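Local coordinates for peptidoglycan recognition protein 3 (Branchiostoma belcheri tsingtauense, PDB 4Z8I) that recognises bacterial peptidoglycan and, as a zinc amidase, probably cleaves the bond between N-acetylmuramic acid and L-alanine of its stem peptide, at residues Gly136-Gly141 and Ile177-Ser182; Ser182-Gly187 and Tyr197-His202; Gly201-Asp204 and Cys210-Asn213. All coordinates share one frame; numbering follows the deposited sequence.

Interaction 1 of 3, residues Gly136-Gly141 and Ile177-Ser182; sequences GNVYEG and IAAAKS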
# COMPACT_ATOMS: atom_id res chain seq x y z
N GLY A 136 10.06 -3.98 2.95
CA GLY A 136 9.51 -2.66 2.73
C GLY A 136 9.06 -2.42 1.31
O GLY A 136 8.66 -1.32 0.95
N ASN A 137 9.11 -3.47 0.49
CA ASN A 137 8.72 -3.35 -0.91
C ASN A 137 7.29 -3.81 -1.18
O ASN A 137 6.72 -4.60 -0.43
CB ASN A 137 9.69 -4.13 -1.81
CG ASN A 137 11.02 -3.43 -1.96
OD1 ASN A 137 11.08 -2.23 -2.23
ND2 ASN A 137 12.11 -4.18 -1.79
N VAL A 138 6.71 -3.30 -2.27
CA VAL A 138 5.42 -3.77 -2.76
C VAL A 138 5.65 -4.61 -4.01
O VAL A 138 6.46 -4.26 -4.87
CB VAL A 138 4.49 -2.59 -3.08
CG1 VAL A 138 3.11 -3.10 -3.47
CG2 VAL A 138 4.38 -1.66 -1.90
N TYR A 139 4.93 -5.72 -4.11
CA TYR A 139 5.06 -6.62 -5.25
C TYR A 139 3.74 -6.73 -6.01
O TYR A 139 2.66 -6.77 -5.42
CB TYR A 139 5.56 -8.00 -4.80
CG TYR A 139 6.95 -7.95 -4.20
CD1 TYR A 139 7.15 -7.56 -2.89
CD2 TYR A 139 8.06 -8.29 -4.97
CE1 TYR A 139 8.41 -7.51 -2.34
CE2 TYR A 139 9.33 -8.24 -4.43
CZ TYR A 139 9.50 -7.84 -3.12
OH TYR A 139 10.76 -7.79 -2.57
N GLU A 140 3.84 -6.78 -7.34
CA GLU A 140 2.68 -6.76 -8.22
C GLU A 140 2.05 -8.14 -8.37
O GLU A 140 2.70 -9.07 -8.85
CB GLU A 140 3.07 -6.22 -9.60
CG GLU A 140 1.91 -6.06 -10.57
CD GLU A 140 2.37 -5.72 -11.98
OE1 GLU A 140 3.51 -6.09 -12.34
OE2 GLU A 140 1.59 -5.10 -12.73
N GLY A 141 0.79 -8.25 -7.97
CA GLY A 141 0.02 -9.46 -8.20
C GLY A 141 -0.86 -9.27 -9.42
O GLY A 141 -0.35 -9.09 -10.53
N ILE A 177 4.33 -1.59 6.60
CA ILE A 177 3.13 -0.79 6.87
C ILE A 177 3.12 0.47 6.01
O ILE A 177 2.12 0.79 5.35
CB ILE A 177 3.07 -0.37 8.35
CG1 ILE A 177 3.36 -1.57 9.27
CG2 ILE A 177 1.74 0.27 8.67
CD1 ILE A 177 2.35 -2.69 9.16
N ALA A 178 4.24 1.19 6.04
CA ALA A 178 4.39 2.41 5.26
C ALA A 178 4.18 2.15 3.77
O ALA A 178 3.54 2.93 3.07
CB ALA A 178 5.76 3.01 5.50
N ALA A 179 4.74 1.04 3.29
CA ALA A 179 4.60 0.67 1.89
C ALA A 179 3.14 0.38 1.52
O ALA A 179 2.68 0.77 0.45
CB ALA A 179 5.47 -0.52 1.56
N ALA A 180 2.43 -0.31 2.40
CA ALA A 180 1.01 -0.60 2.16
C ALA A 180 0.17 0.67 2.13
O ALA A 180 -0.66 0.86 1.23
CB ALA A 180 0.48 -1.57 3.20
N LYS A 181 0.37 1.52 3.13
CA LYS A 181 -0.35 2.79 3.21
C LYS A 181 -0.08 3.65 1.98
O LYS A 181 -1.00 4.25 1.42
CB LYS A 181 0.03 3.54 4.48
CG LYS A 181 -0.38 2.84 5.76
CD LYS A 181 -0.05 3.69 6.98
CE LYS A 181 -0.57 3.04 8.26
NZ LYS A 181 -0.28 3.86 9.47
N SER A 182 1.18 3.71 1.56
CA SER A 182 1.55 4.48 0.38
C SER A 182 0.93 3.87 -0.87
O SER A 182 0.58 4.58 -1.79
CB SER A 182 3.07 4.54 0.23
OG SER A 182 3.67 5.02 1.41
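Val138 and Ala179 meet where helix 174-190 packs on one face of the mixed sheet of the peptidoglycan recognition protein amidase fold, a central sheet with helices on both faces. Strand 138-140 lies in that sheet between strands 66-67 and 130-132, with backbone bonds to Val67 and Leu131. The valine extends one methyl to the helix: CG2 of Val138 lies 3.8 Å from CB of Ala179 and as far from the Ala179 carbonyl oxygen, so it touches both the side chain and the backbone of the same residue. The valine rotamer makes this possible, for with CG1 opposite the backbone N (chi1 -175°) CG2 is set beside that N and faces the helix. Ala179 CB also points at the turn before the strand, where it comes 3.3 Å from the carbonyl oxygen of Gly136. The small side chain of Ala179 lets the two backbones approach closely, the CA atoms of Gly136 and Ala179 being 6.0 Å apart. Gly136 makes the turn with a positive phi of 86°, a conformation readily taken by glycine. Tyr139, next along the strand, faces the other side of the sheet and packs on helix 103-120. Within helix 174-190 the hydroxyl of Ser182 turns back on the preceding turn: OG donates to the Ala178 carbonyl oxygen over 2.7 Å, tilted 34° from the carbonyl plane, while Ser182 N reaches that oxygen from the opposite face.

Interaction 2 of 3, residues Ser182-Gly187 and Tyr197-His202; sequences SLISCG and YSLYGH. With ZN (zinc ion), chain B.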
# COMPACT_ATOMS: atom_id res chain seq x y z
N SER A 182 1.18 3.71 1.56
CA SER A 182 1.55 4.48 0.38
C SER A 182 0.93 3.87 -0.87
O SER A 182 0.58 4.58 -1.79
CB SER A 182 3.07 4.54 0.23
OG SER A 182 3.67 5.02 1.41
N LEU A 183 0.82 2.54 -0.89
CA LEU A 183 0.20 1.86 -2.03
C LEU A 183 -1.25 2.30 -2.14
O LEU A 183 -1.70 2.71 -3.22
CB LEU A 183 0.28 0.35 -1.87
CG LEU A 183 -0.37 -0.45 -3.00
CD1 LEU A 183 0.34 -0.18 -4.32
CD2 LEU A 183 -0.36 -1.93 -2.69
N ILE A 184 -1.96 2.23 -1.02
CA ILE A 184 -3.35 2.66 -0.97
C ILE A 184 -3.49 4.11 -1.42
O ILE A 184 -4.34 4.43 -2.26
CB ILE A 184 -3.92 2.50 0.46
CG1 ILE A 184 -3.87 1.03 0.88
CG2 ILE A 184 -5.34 3.01 0.51
CD1 ILE A 184 -4.32 0.78 2.31
N SER A 185 -2.65 4.98 -0.87
CA SER A 185 -2.66 6.40 -1.21
C SER A 185 -2.47 6.60 -2.71
O SER A 185 -3.19 7.37 -3.33
CB SER A 185 -1.56 7.12 -0.43
OG SER A 185 -1.56 8.51 -0.71
N CYS A 186 -1.50 5.90 -3.28
CA CYS A 186 -1.19 5.95 -4.70
C CYS A 186 -2.41 5.57 -5.53
O CYS A 186 -2.77 6.26 -6.49
CB CYS A 186 -0.03 4.99 -5.01
SG CYS A 186 0.58 5.01 -6.70
N GLY A 187 -3.04 4.47 -5.15
CA GLY A 187 -4.24 4.00 -5.82
C GLY A 187 -5.34 5.04 -5.77
O GLY A 187 -6.11 5.18 -6.73
N TYR A 197 -12.95 5.40 0.34
CA TYR A 197 -12.86 3.95 0.37
C TYR A 197 -13.02 3.41 1.79
O TYR A 197 -12.85 4.14 2.76
CB TYR A 197 -11.53 3.47 -0.24
CG TYR A 197 -10.32 3.70 0.63
CD1 TYR A 197 -9.90 2.74 1.55
CD2 TYR A 197 -9.57 4.87 0.52
CE1 TYR A 197 -8.80 2.94 2.35
CE2 TYR A 197 -8.46 5.08 1.32
CZ TYR A 197 -8.08 4.11 2.22
OH TYR A 197 -6.98 4.31 3.02
N SER A 198 -13.36 2.13 1.89
CA SER A 198 -13.46 1.48 3.19
C SER A 198 -12.35 0.45 3.34
O SER A 198 -12.07 -0.31 2.42
CB SER A 198 -14.83 0.81 3.37
OG SER A 198 -15.86 1.78 3.38
N LEU A 199 -11.71 0.44 4.51
CA LEU A 199 -10.62 -0.49 4.76
C LEU A 199 -11.10 -1.67 5.61
O LEU A 199 -11.66 -1.47 6.69
CB LEU A 199 -9.45 0.21 5.46
CG LEU A 199 -8.22 -0.64 5.78
CD1 LEU A 199 -7.41 -0.91 4.53
CD2 LEU A 199 -7.37 0.03 6.84
N TYR A 200 -10.88 -2.88 5.12
CA TYR A 200 -11.27 -4.08 5.86
C TYR A 200 -10.07 -4.98 6.12
O TYR A 200 -9.11 -4.98 5.35
CB TYR A 200 -12.30 -4.90 5.07
CG TYR A 200 -13.58 -4.18 4.72
CD1 TYR A 200 -13.64 -3.29 3.66
CD2 TYR A 200 -14.75 -4.43 5.43
CE1 TYR A 200 -14.81 -2.64 3.33
CE2 TYR A 200 -15.93 -3.78 5.11
CZ TYR A 200 -15.95 -2.89 4.05
OH TYR A 200 -17.12 -2.24 3.72
N GLY A 201 -10.13 -5.73 7.21
CA GLY A 201 -9.27 -6.89 7.37
C GLY A 201 -10.01 -8.05 6.74
O GLY A 201 -11.22 -7.97 6.56
N HIS A 202 -9.30 -9.12 6.40
CA HIS A 202 -9.94 -10.27 5.77
C HIS A 202 -11.02 -10.86 6.68
O HIS A 202 -12.09 -11.27 6.20
CB HIS A 202 -8.90 -11.34 5.41
CG HIS A 202 -9.44 -12.46 4.58
ND1 HIS A 202 -8.72 -13.61 4.32
CD2 HIS A 202 -10.63 -12.61 3.94
CE1 HIS A 202 -9.44 -14.42 3.57
NE2 HIS A 202 -10.60 -13.84 3.32
ZN ZN B . -6.81 -13.28 4.04
O HOH W 1 -6.31 -14.73 2.83
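Ile184 of helix 174-190 and Tyr197 of strand 197-201 are the closest backbone approach, yet their CA atoms stand 9.7 Å apart, so side chains alone bridge the gap between helix and strand. Ile184 does so with both of its branches. Its CG2 meets the phenol end of Tyr197, 3.3 Å from OH and 3.4 Å from CZ; CE1 and CE2, the ring carbons next to CZ, lie slightly farther from the same methyl. The approach to the ring is oblique, and the two side chains cross at about a right angle. Tyr197 brings its hydroxyl end to the helix with chi1 at 73°, which places CG between the backbone N and the carbonyl carbon. The other branch of Ile184 runs out in extended form (chi2 176°) and carries CD1 to 4.2 Å from CD1 of Leu199, the next residue on this face of the strand. Leu199 extends from the sheet to meet it, again nearly perpendicular. Val90 and Ile92 of the adjoining strand 87-94 pack against Leu199, and Ile161 of strand 158-163 touches Ile184, so the isoleucine is set into an apolar layer between helix and sheet. Two residues on, and pointing another way, Cys186 is joined to Cys63 by a disulfide. This is the helix-on-sheet core of the peptidoglycan recognition protein fold, in which strand 197-201, with the C-terminal residues paired alongside it, runs directly into His202, a ligand of the zinc ion.

Interaction 3 of 3, residues Gly201-Asp204 and Cys210-Asn213; sequences GHRD and CPGN. With ZN (zinc ion), chain B.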
# COMPACT_ATOMS: atom_id res chain seq x y z
N GLY A 201 -10.13 -5.73 7.21
CA GLY A 201 -9.27 -6.89 7.37
C GLY A 201 -10.01 -8.05 6.74
O GLY A 201 -11.22 -7.97 6.56
N HIS A 202 -9.30 -9.12 6.40
CA HIS A 202 -9.94 -10.27 5.77
C HIS A 202 -11.02 -10.86 6.68
O HIS A 202 -12.09 -11.27 6.20
CB HIS A 202 -8.90 -11.34 5.41
CG HIS A 202 -9.44 -12.46 4.58
ND1 HIS A 202 -8.72 -13.61 4.32
CD2 HIS A 202 -10.63 -12.61 3.94
CE1 HIS A 202 -9.44 -14.42 3.57
NE2 HIS A 202 -10.60 -13.84 3.32
N ARG A 203 -10.76 -10.89 7.98
CA ARG A 203 -11.70 -11.45 8.94
C ARG A 203 -12.99 -10.64 9.02
O ARG A 203 -14.02 -11.14 9.48
CB ARG A 203 -11.06 -11.54 10.33
CG ARG A 203 -10.67 -10.19 10.92
CD ARG A 203 -10.16 -10.32 12.34
NE ARG A 203 -8.97 -11.15 12.43
CZ ARG A 203 -8.33 -11.42 13.56
NH1 ARG A 203 -8.77 -10.93 14.71
NH2 ARG A 203 -7.25 -12.19 13.55
N ASP A 204 -12.92 -9.38 8.59
CA ASP A 204 -14.08 -8.50 8.63
C ASP A 204 -15.12 -8.89 7.57
O ASP A 204 -16.30 -8.59 7.70
CB ASP A 204 -13.66 -7.04 8.41
CG ASP A 204 -12.95 -6.46 9.62
OD1 ASP A 204 -13.29 -6.84 10.76
OD2 ASP A 204 -12.06 -5.60 9.42
N CYS A 210 -7.15 -14.31 9.34
CA CYS A 210 -6.46 -13.32 8.52
C CYS A 210 -7.03 -11.95 8.82
O CYS A 210 -8.25 -11.80 8.96
CB CYS A 210 -6.67 -13.67 7.04
SG CYS A 210 -5.57 -12.84 5.88
N PRO A 211 -6.17 -10.92 8.91
CA PRO A 211 -4.73 -10.93 8.63
C PRO A 211 -3.88 -11.13 9.88
O PRO A 211 -2.79 -10.56 9.95
CB PRO A 211 -4.50 -9.52 8.10
CG PRO A 211 -5.44 -8.69 8.91
CD PRO A 211 -6.65 -9.56 9.20
N GLY A 212 -4.35 -11.92 10.83
CA GLY A 212 -3.62 -12.11 12.08
C GLY A 212 -3.98 -11.04 13.10
O GLY A 212 -4.24 -9.90 12.74
N ASN A 213 -3.97 -11.42 14.38
CA ASN A 213 -4.40 -10.53 15.46
C ASN A 213 -3.71 -9.16 15.51
O ASN A 213 -4.38 -8.13 15.50
CB ASN A 213 -4.26 -11.23 16.82
CG ASN A 213 -5.34 -12.26 17.06
OD1 ASN A 213 -6.44 -12.17 16.52
ND2 ASN A 213 -5.03 -13.26 17.88
ZN ZN B . -6.81 -13.28 4.04
O HOH W 1 -6.31 -14.73 2.83
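His202 and Cys210 meet through the zinc ion, bound by His202 ND1 at 2.0 Å and by Cys210 SG at 2.3 Å; His93 and a water complete the set, as in zinc amidases of this family. Cys210 SG lies in the plane of the imidazole, at its edge, and chi1 of -165° swings it to the metal. Hydrogen bonds join the two segments farther from the metal. Arg203 N makes a weak bond to the Cys210 carbonyl oxygen, 2.8 Å long, with an N-H...O angle of only 122°. The guanidinium, its chain bent at chi3, then holds one acceptor end-on: NH1 and NH2 of Arg203 lie 3.2 and 3.1 Å from Asn213 OD1. NH1 comes in the amide's carbonyl plane, whereas NH2 sits above it, the guanidinium and amide planes being 82° apart. The strongest polar partner of the arginine is the Ala209 carbonyl oxygen, bonded to NH2. Apolar packing is slight: CD of Pro211, which follows a cis peptide bond, lies 4.2 Å from Gly201 CA. The contact joins strand 197-201 and short helix 202-205 to the start of helix 213-218, whose Tyr216 makes a cation-pi contact with Arg203, while His94 of strand 87-94 adjoins Cys210 and Pro211.

How the interactions relate
Interactions 1 and 2 are both buried and share helix 174-190, which lies on one face of the sheet; Ser182 belongs to both, and Val138 CG1 touches Leu183 CD2 at 3.7 Å where they adjoin. Their contacts are van der Waals packing, largely of methyl groups, without hydrogen bonds between the segments, close-set through a small alanine in interaction 1 and spanned by longer side chains in interaction 2. Interaction 3 is only partly buried, its centre about 17 Å from that of interaction 1, and it is polar, built on metal ligands and an arginine. Gly201 and His202 connect it to interaction 2, so strand 197-201 leads from the apolar layer to the zinc site.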